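Local coordinates for ML032222a iGluR (Mnemiopsis leidyi, PDB 4YKI), which binds glycine in its ligand-binding domain and is probably a subunit of a glycine-activated ion channel of the ionotropic glutamate receptor family, at residues D242-W245 against E246-S250; I197-C200 against D201-S204. All coordinates share one frame; numbering follows the deposited sequence.

Contact 1. Residues D242-W245 against E246-S250; sequences DILW and EKWSS
Trp245 and Ser249 meet where helix 240-248 ends. The carbonyl oxygen Trp245 O takes two bonds from Ser249: the backbone N gives the last i to i+4 bond of the helix at 2.9 Å, and the hydroxyl OG donates a shorter one of 2.7 Å. They arrive on opposite faces of the carbonyl plane, OG from well above it, 39° out. The backbone lays Ser249 CB over the indole, 3.5 Å from the centroid of the Trp245 six-membered ring in a CH-pi contact, and chi1 of 65° turns OG back to Trp245 O. Trp245 CG, trans to its own nitrogen (chi1 180°), swings the ring outward and toward the C-terminal end, where its face meets Ser249 CB. Replacing the tryptophan by an alanine would probably leave Ser249 CB without its aromatic floor and open a gap beside Pro19.

One residue back, on the adjoining face, the two side chains meet each other more loosely. Leu244 CB and Trp248 CD1 are 4.4 Å apart, while Leu244 O lies at the indole edge, 3.2 Å from Trp248 CD1, as it accepts the bond from Trp248 N. Asp242, Ile243, Glu246 and Lys247 are exposed; Glu246 N bonds to Asp242 O and Lys247 N to Ile243 O.

Within helix 240-248, Leu244 leans on Met37, Asp40 and Met41 of helix 37-49. Asp40 OD2 receives Lys247 NZ in a salt bridge and a hydrogen bond from Trp248 NE1, tying the two helices together.

Contact 2. Residues I197-C200 against D201-S204; sequences ISDC and DVFS. With SO4 (sulfate ion), chain F.
Asp199 O accepts the N-H of Val202 at 3.1 Å, closing a type I beta turn from Asp199 to Val202, with the donor well above the carbonyl plane (58° out of it). Across the turn, Val202 CG2 lies alongside Asp199 CB at 3.7 Å, a van der Waals contact of the valine methyl with the aspartate methylene. The two carboxylates approach without touching, and water 1 donates to both Asp199 OD2 and Asp201 OD1, the latter at 2.6 Å. Arg179 forms a salt bridge with Asp199 and Lys118 with Asp201, which probably offsets the repulsion between the acids.

This is the turn by which the chain enters strand 202-218 of the mixed sheet, after the loop that follows helix 189-195. Cys200, at the second position of the turn, is joined by a disulfide to Cys255, tethering the turn to the C-terminal tail. Cys200 O stands 3.6 Å from Phe203 CZ; with CG trans to the carbonyl carbon (chi1 -59°), the Phe203 ring is brought back toward the turn. Water 2 donates to Val202 O and, weakly, to Cys200 O. Further along, Ser204 holds a sulfate, probably from the crystallisation liquor, through N to O4 and OG to O3, each 2.9 Å.

Two local motifs, a helix end and a beta turn, meet here at the surface of one ligand-binding domain. Contact 2 comes first in the chain, and the centres of the two contacts lie about 20 Å apart. They nevertheless touch: in one conformer of Ser250, its OG packs 3.3 Å from Ile197 CG2 and is hydrogen-bonded to His194 O, near the end of helix 189-195. The Cys200-Cys255 disulfide adds a covalent connection, returning the tail that follows contact 1 to the turn of contact 2. Neither contact supplies a ligand-pocket residue: the Trp245 side chain lies about 11 Å from the bound glycine, and that of Asp242 about 10 Å from the magnesium ion.

Contact 1. Residues D242-W245 against E246-S250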
loop_
_atom_site.group_PDB
_atom_site.type_symbol
_atom_site.label_atom_id
_atom_site.label_comp_id
_atom_site.label_asym_id
_atom_site.label_seq_id
_atom_site.Cartn_x
_atom_site.Cartn_y
_atom_site.Cartn_z
ATOM N N ASP B 242 8.944 -0.063 -8.992
ATOM C CA ASP B 242 9.029 -1.384 -9.600
ATOM C C ASP B 242 10.375 -1.570 -10.309
ATOM O O ASP B 242 10.979 -2.635 -10.226
ATOM C CB ASP B 242 7.873 -1.614 -10.587
ATOM C CG ASP B 242 6.525 -1.832 -9.909
ATOM O OD1 ASP B 242 6.482 -2.198 -8.731
ATOM O OD2 ASP B 242 5.492 -1.675 -10.580
ATOM N N ILE B 243 10.834 -0.547 -11.013
ATOM C CA ILE B 243 12.132 -0.620 -11.682
ATOM C C ILE B 243 13.266 -0.843 -10.663
ATOM O O ILE B 243 14.181 -1.635 -10.900
ATOM C CB ILE B 243 12.348 0.635 -12.538
ATOM C CG1 ILE B 243 11.461 0.528 -13.791
ATOM C CG2 ILE B 243 13.827 0.834 -12.922
ATOM C CD1 ILE B 243 11.270 1.820 -14.561
ATOM N N LEU B 244 13.203 -0.168 -9.523
ATOM C CA LEU B 244 14.238 -0.368 -8.498
ATOM C C LEU B 244 14.186 -1.748 -7.867
ATOM O O LEU B 244 15.231 -2.318 -7.567
ATOM C CB LEU B 244 14.132 0.685 -7.413
ATOM C CG LEU B 244 14.477 2.113 -7.819
ATOM C CD1 LEU B 244 14.301 3.023 -6.614
ATOM C CD2 LEU B 244 15.890 2.250 -8.406
ATOM N N TRP B 245 12.992 -2.288 -7.636
ATOM C CA TRP B 245 12.907 -3.632 -7.079
ATOM C C TRP B 245 13.527 -4.641 -8.073
ATOM O O TRP B 245 14.252 -5.549 -7.684
ATOM C CB TRP B 245 11.465 -4.012 -6.751
ATOM C CG TRP B 245 11.347 -5.386 -6.182
ATOM C CD1 TRP B 245 10.770 -6.450 -6.773
ATOM C CD2 TRP B 245 11.818 -5.843 -4.906
ATOM N NE1 TRP B 245 10.829 -7.542 -5.960
ATOM C CE2 TRP B 245 11.485 -7.200 -4.812
ATOM C CE3 TRP B 245 12.495 -5.238 -3.832
ATOM C CZ2 TRP B 245 11.798 -7.966 -3.703
ATOM C CZ3 TRP B 245 12.813 -6.018 -2.723
ATOM C CH2 TRP B 245 12.451 -7.359 -2.668
ATOM N N GLU B 246 13.235 -4.482 -9.359
ATOM C CA GLU B 246 13.844 -5.336 -10.376
ATOM C C GLU B 246 15.375 -5.202 -10.387
ATOM O O GLU B 246 16.093 -6.196 -10.514
ATOM C CB GLU B 246 13.257 -5.011 -11.753
ATOM C CG GLU B 246 13.913 -5.735 -12.921
ATOM C CD GLU B 246 13.569 -7.213 -12.982
ATOM O OE1 GLU B 246 12.718 -7.669 -12.187
ATOM O OE2 GLU B 246 14.148 -7.919 -13.841
ATOM N N LYS B 247 15.869 -3.973 -10.278
ATOM C CA LYS B 247 17.307 -3.728 -10.258
ATOM C C LYS B 247 17.997 -4.422 -9.096
ATOM O O LYS B 247 19.050 -5.035 -9.273
ATOM C CB LYS B 247 17.568 -2.226 -10.135
ATOM C CG LYS B 247 19.038 -1.851 -9.942
ATOM C CD LYS B 247 19.212 -0.348 -9.886
ATOM C CE LYS B 247 20.639 0.028 -9.508
ATOM N NZ LYS B 247 20.784 1.514 -9.369
ATOM N N TRP B 248 17.408 -4.326 -7.910
ATOM C CA TRP B 248 18.101 -4.696 -6.679
ATOM C C TRP B 248 17.776 -6.081 -6.128
ATOM O O TRP B 248 18.609 -6.679 -5.442
ATOM C CB TRP B 248 17.818 -3.662 -5.582
ATOM C CG TRP B 248 18.512 -2.388 -5.820
ATOM C CD1 TRP B 248 17.975 -1.224 -6.280
ATOM C CD2 TRP B 248 19.901 -2.139 -5.613
ATOM N NE1 TRP B 248 18.959 -0.262 -6.383
ATOM C CE2 TRP B 248 20.147 -0.803 -5.974
ATOM C CE3 TRP B 248 20.967 -2.927 -5.163
ATOM C CZ2 TRP B 248 21.423 -0.238 -5.895
ATOM C CZ3 TRP B 248 22.216 -2.371 -5.083
ATOM C CH2 TRP B 248 22.445 -1.043 -5.455
ATOM N N SER B 249 16.571 -6.590 -6.359
ATOM C CA SER B 249 16.238 -7.878 -5.762
ATOM C C SER B 249 16.892 -8.993 -6.567
ATOM O O SER B 249 17.140 -8.857 -7.771
ATOM C CB SER B 249 14.734 -8.066 -5.632
ATOM O OG SER B 249 14.132 -8.123 -6.899
ATOM N N SER B 250 17.162 -10.105 -5.896
ATOM C CA SER B 250 17.875 -11.222 -6.502
ATOM C C SER B 250 16.967 -11.971 -7.466
ATOM O O SER B 250 15.756 -12.069 -7.252
ATOM C CB SER B 250 18.406 -12.161 -5.412
ATOM O OG SER B 250 17.371 -12.600 -4.548
#

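Contact 2. Residues I197-C200 against D201-S204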
loop_
_atom_site.group_PDB
_atom_site.type_symbol
_atom_site.label_atom_id
_atom_site.label_comp_id
_atom_site.label_asym_id
_atom_site.label_seq_id
_atom_site.Cartn_x
_atom_site.Cartn_y
_atom_site.Cartn_z
ATOM N N ILE B 197 17.380 -16.617 -1.530
ATOM C CA ILE B 197 17.166 -17.071 -2.905
ATOM C C ILE B 197 17.974 -18.311 -3.292
ATOM O O ILE B 197 17.487 -19.141 -4.064
ATOM C CB ILE B 197 17.434 -15.915 -3.922
ATOM C CG1 ILE B 197 16.941 -16.295 -5.326
ATOM C CG2 ILE B 197 18.901 -15.503 -3.915
ATOM C CD1 ILE B 197 15.446 -16.495 -5.424
ATOM N N SER B 198 19.180 -18.427 -2.746
ATOM C CA SER B 198 20.096 -19.538 -3.052
ATOM C C SER B 198 20.200 -20.568 -1.917
ATOM O O SER B 198 21.121 -21.405 -1.894
ATOM C CB SER B 198 21.490 -18.997 -3.362
ATOM O OG SER B 198 22.104 -18.470 -2.197
ATOM N N ASP B 199 19.264 -20.500 -0.975
ATOM C CA ASP B 199 19.158 -21.511 0.084
ATOM C C ASP B 199 18.153 -22.560 -0.339
ATOM O O ASP B 199 16.971 -22.513 -0.001
ATOM C CB ASP B 199 18.766 -20.869 1.414
ATOM C CG ASP B 199 19.873 -20.019 1.980
ATOM O OD1 ASP B 199 19.968 -18.828 1.622
ATOM O OD2 ASP B 199 20.677 -20.540 2.771
ATOM N N CYS B 200 18.642 -23.543 -1.081
ATOM C CA CYS B 200 17.767 -24.524 -1.693
ATOM C C CYS B 200 17.203 -25.517 -0.684
ATOM O O CYS B 200 16.287 -26.268 -1.011
ATOM C CB CYS B 200 18.509 -25.270 -2.808
ATOM S SG CYS B 200 19.263 -24.204 -4.065
ATOM N N ASP B 201 17.752 -25.527 0.517
ATOM C CA ASP B 201 17.297 -26.406 1.589
ATOM C C ASP B 201 16.449 -25.634 2.615
ATOM O O ASP B 201 16.236 -26.107 3.726
ATOM C CB ASP B 201 18.505 -27.084 2.265
ATOM C CG ASP B 201 19.534 -26.087 2.792
ATOM O OD1 ASP B 201 19.356 -24.867 2.578
ATOM O OD2 ASP B 201 20.541 -26.519 3.412
ATOM N N VAL B 202 15.979 -24.445 2.237
ATOM C CA VAL B 202 15.041 -23.680 3.066
ATOM C C VAL B 202 13.703 -23.634 2.345
ATOM O O VAL B 202 13.638 -23.310 1.152
ATOM C CB VAL B 202 15.588 -22.264 3.330
ATOM C CG1 VAL B 202 14.536 -21.380 3.968
ATOM C CG2 VAL B 202 16.817 -22.328 4.226
ATOM N N PHE B 203 12.628 -23.929 3.076
ATOM C CA PHE B 203 11.277 -24.055 2.549
ATOM C C PHE B 203 10.282 -23.210 3.342
ATOM O O PHE B 203 10.575 -22.763 4.441
ATOM C CB PHE B 203 10.849 -25.541 2.586
ATOM C CG PHE B 203 11.756 -26.445 1.794
ATOM C CD1 PHE B 203 11.528 -26.641 0.453
ATOM C CD2 PHE B 203 12.854 -27.058 2.379
ATOM C CE1 PHE B 203 12.376 -27.462 -0.311
ATOM C CE2 PHE B 203 13.695 -27.890 1.614
ATOM C CZ PHE B 203 13.452 -28.062 0.286
ATOM N N SER B 204 9.105 -23.008 2.784
ATOM C CA SER B 204 8.048 -22.268 3.454
ATOM C C SER B 204 7.368 -23.052 4.569
ATOM O O SER B 204 7.261 -24.287 4.515
ATOM C CB SER B 204 6.981 -21.887 2.441
ATOM O OG SER B 204 7.533 -21.099 1.430
HETATM S S SO4 F . 7.759 -23.968 -0.857
HETATM O O1 SO4 F . 6.896 -25.037 -0.358
HETATM O O2 SO4 F . 8.231 -24.273 -2.206
HETATM O O3 SO4 F . 6.997 -22.717 -0.906
HETATM O O4 SO4 F . 8.904 -23.847 0.025
HETATM O O HOH W 1 20.780 -23.081 3.845
HETATM O O HOH W 2 13.907 -24.210 -1.476
#